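Local coordinates for protein glycoside hydrolase family 81 (Clostridium thermocellum, PDB 6FOP) that hydrolyses beta-1,3-glucans such as laminarin, probably cleaving within the chain, at residues Asn87-Val91 with Ile145-Gly149. Residues are numbered along the deposited sequence; the frame is centred on the assembly and turned at random. Where two conformers were deposited one is given.
Sequences NDFTV and IDFSG. With MG (magnesium ion), chain B.
Thr90 N donates to Asp146 O at 2.8 Å, nearly straight at 174° although the donor stands above the carbonyl plane. Asp146 N returns a 2.9 Å bond to Thr90 O, this one within the carbonyl plane, making theirs an antiparallel hydrogen-bonded pair. Past the strand ends the ladder gains one more rung, Ser148 N to Asp88 O at 3.0 Å. Phe89, Val91, Ile145 and Phe147 share one face of the sheet. Non-hydrogen-bonded pairing with Phe147 sets Phe89 CB over a face of that ring, a CH-pi contact 4.0 Å from the centroid, while chi1 55°, with CG between N and carbonyl carbon, turns the Phe89 ring so that CD1 meets Ile145 CG2 at 3.5 Å. The two rings lie obliquely, planes at 48°. The Asp146 side chain points to the other face, with Thr90; its OD1 binds magnesium at 2.3 Å and backbone Phe147 O does so at 2.4 Å, beside two waters. Asp88 and Phe89 form a classic beta bulge opposite Val69 of strand 66-70, and Phe147 bonds through its backbone to Gly188, also of the metal site. Strands 89-93 and 143-147 thus lie inside an antiparallel sheet, between strands 66-70 and 189-193.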
loop_
_atom_site.group_PDB
_atom_site.type_symbol
_atom_site.label_atom_id
_atom_site.label_comp_id
_atom_site.label_asym_id
_atom_site.label_seq_id
_atom_site.Cartn_x
_atom_site.Cartn_y
_atom_site.Cartn_z
ATOM N N ASN A 87 -19.410 -16.819 -7.306
ATOM C CA ASN A 87 -19.368 -18.219 -6.856
ATOM C C ASN A 87 -19.304 -19.170 -8.036
ATOM O O ASN A 87 -20.316 -19.367 -8.735
ATOM C CB ASN A 87 -20.620 -18.468 -6.010
ATOM C CG ASN A 87 -20.719 -19.871 -5.455
ATOM O OD1 ASN A 87 -19.781 -20.413 -4.915
ATOM N ND2 ASN A 87 -21.913 -20.443 -5.553
ATOM N N ASP A 88 -18.135 -19.757 -8.294
ATOM C CA ASP A 88 -18.063 -20.855 -9.261
ATOM C C ASP A 88 -18.425 -22.148 -8.539
ATOM O O ASP A 88 -19.175 -22.973 -9.081
ATOM C CB ASP A 88 -16.671 -20.927 -9.920
ATOM C CG ASP A 88 -16.396 -19.766 -10.871
ATOM O OD1 ASP A 88 -17.352 -19.213 -11.474
ATOM O OD2 ASP A 88 -15.184 -19.392 -11.018
ATOM N N PHE A 89 -17.910 -22.351 -7.334
ATOM C CA PHE A 89 -18.383 -23.451 -6.480
ATOM C C PHE A 89 -18.167 -23.084 -5.031
ATOM O O PHE A 89 -17.241 -22.303 -4.691
ATOM C CB PHE A 89 -17.711 -24.797 -6.803
ATOM C CG PHE A 89 -16.229 -24.758 -6.751
ATOM C CD1 PHE A 89 -15.563 -25.039 -5.549
ATOM C CD2 PHE A 89 -15.484 -24.513 -7.884
ATOM C CE1 PHE A 89 -14.179 -25.038 -5.493
ATOM C CE2 PHE A 89 -14.106 -24.491 -7.837
ATOM C CZ PHE A 89 -13.450 -24.786 -6.642
ATOM N N THR A 90 -18.990 -23.656 -4.155
ATOM C CA THR A 90 -18.826 -23.489 -2.735
ATOM C C THR A 90 -18.247 -24.782 -2.146
ATOM O O THR A 90 -18.771 -25.883 -2.392
ATOM C CB THR A 90 -20.171 -23.104 -2.068
ATOM O OG1 THR A 90 -20.558 -21.789 -2.514
ATOM C CG2 THR A 90 -20.070 -23.102 -0.600
ATOM N N VAL A 91 -17.167 -24.647 -1.386
ATOM C CA VAL A 91 -16.576 -25.750 -0.648
ATOM C C VAL A 91 -17.327 -25.827 0.662
ATOM O O VAL A 91 -17.130 -25.011 1.551
ATOM C CB VAL A 91 -15.072 -25.531 -0.409
ATOM C CG1 VAL A 91 -14.473 -26.641 0.445
ATOM C CG2 VAL A 91 -14.324 -25.440 -1.730
ATOM N N ILE A 145 -18.675 -30.302 -2.597
ATOM C CA ILE A 145 -18.398 -29.225 -3.549
ATOM C C ILE A 145 -19.672 -28.898 -4.312
ATOM O O ILE A 145 -20.095 -29.636 -5.229
ATOM C CB ILE A 145 -17.235 -29.577 -4.503
ATOM C CG1 ILE A 145 -16.052 -30.189 -3.715
ATOM C CG2 ILE A 145 -16.821 -28.344 -5.310
ATOM C CD1 ILE A 145 -15.472 -29.341 -2.606
ATOM N N ASP A 146 -20.303 -27.799 -3.901
ATOM C CA ASP A 146 -21.590 -27.362 -4.421
ATOM C C ASP A 146 -21.364 -26.356 -5.537
ATOM O O ASP A 146 -21.073 -25.172 -5.290
ATOM C CB ASP A 146 -22.400 -26.758 -3.269
ATOM C CG ASP A 146 -23.769 -26.273 -3.674
ATOM O OD1 ASP A 146 -24.165 -26.430 -4.837
ATOM O OD2 ASP A 146 -24.450 -25.696 -2.790
ATOM N N PHE A 147 -21.432 -26.834 -6.772
ATOM C CA PHE A 147 -21.171 -25.996 -7.957
ATOM C C PHE A 147 -22.338 -25.068 -8.267
ATOM O O PHE A 147 -23.499 -25.357 -7.920
ATOM C CB PHE A 147 -20.871 -26.873 -9.187
ATOM C CG PHE A 147 -19.523 -27.526 -9.144
ATOM C CD1 PHE A 147 -19.346 -28.728 -8.483
ATOM C CD2 PHE A 147 -18.416 -26.901 -9.731
ATOM C CE1 PHE A 147 -18.082 -29.322 -8.419
ATOM C CE2 PHE A 147 -17.159 -27.480 -9.676
ATOM C CZ PHE A 147 -16.988 -28.681 -9.000
ATOM N N SER A 148 -22.018 -23.937 -8.892
ATOM C CA SER A 148 -23.028 -23.046 -9.456
ATOM C C SER A 148 -23.472 -23.602 -10.810
ATOM O O SER A 148 -23.005 -23.163 -11.872
ATOM C CB SER A 148 -22.479 -21.633 -9.582
ATOM O OG SER A 148 -23.435 -20.806 -10.188
ATOM N N GLY A 149 -24.389 -24.550 -10.764
ATOM C CA GLY A 149 -24.747 -25.371 -11.933
ATOM C C GLY A 149 -24.009 -26.706 -11.898
ATOM O O GLY A 149 -23.580 -27.167 -10.854
HETATM MG MG MG B . -24.876 -26.983 -6.930
HETATM O O HOH W 1 -21.948 -17.886 -10.226
HETATM O O HOH W 2 -23.832 -22.310 -2.707
HETATM O O HOH W 3 -25.964 -26.875 -8.950
HETATM O O HOH W 4 -26.064 -28.783 -6.042
#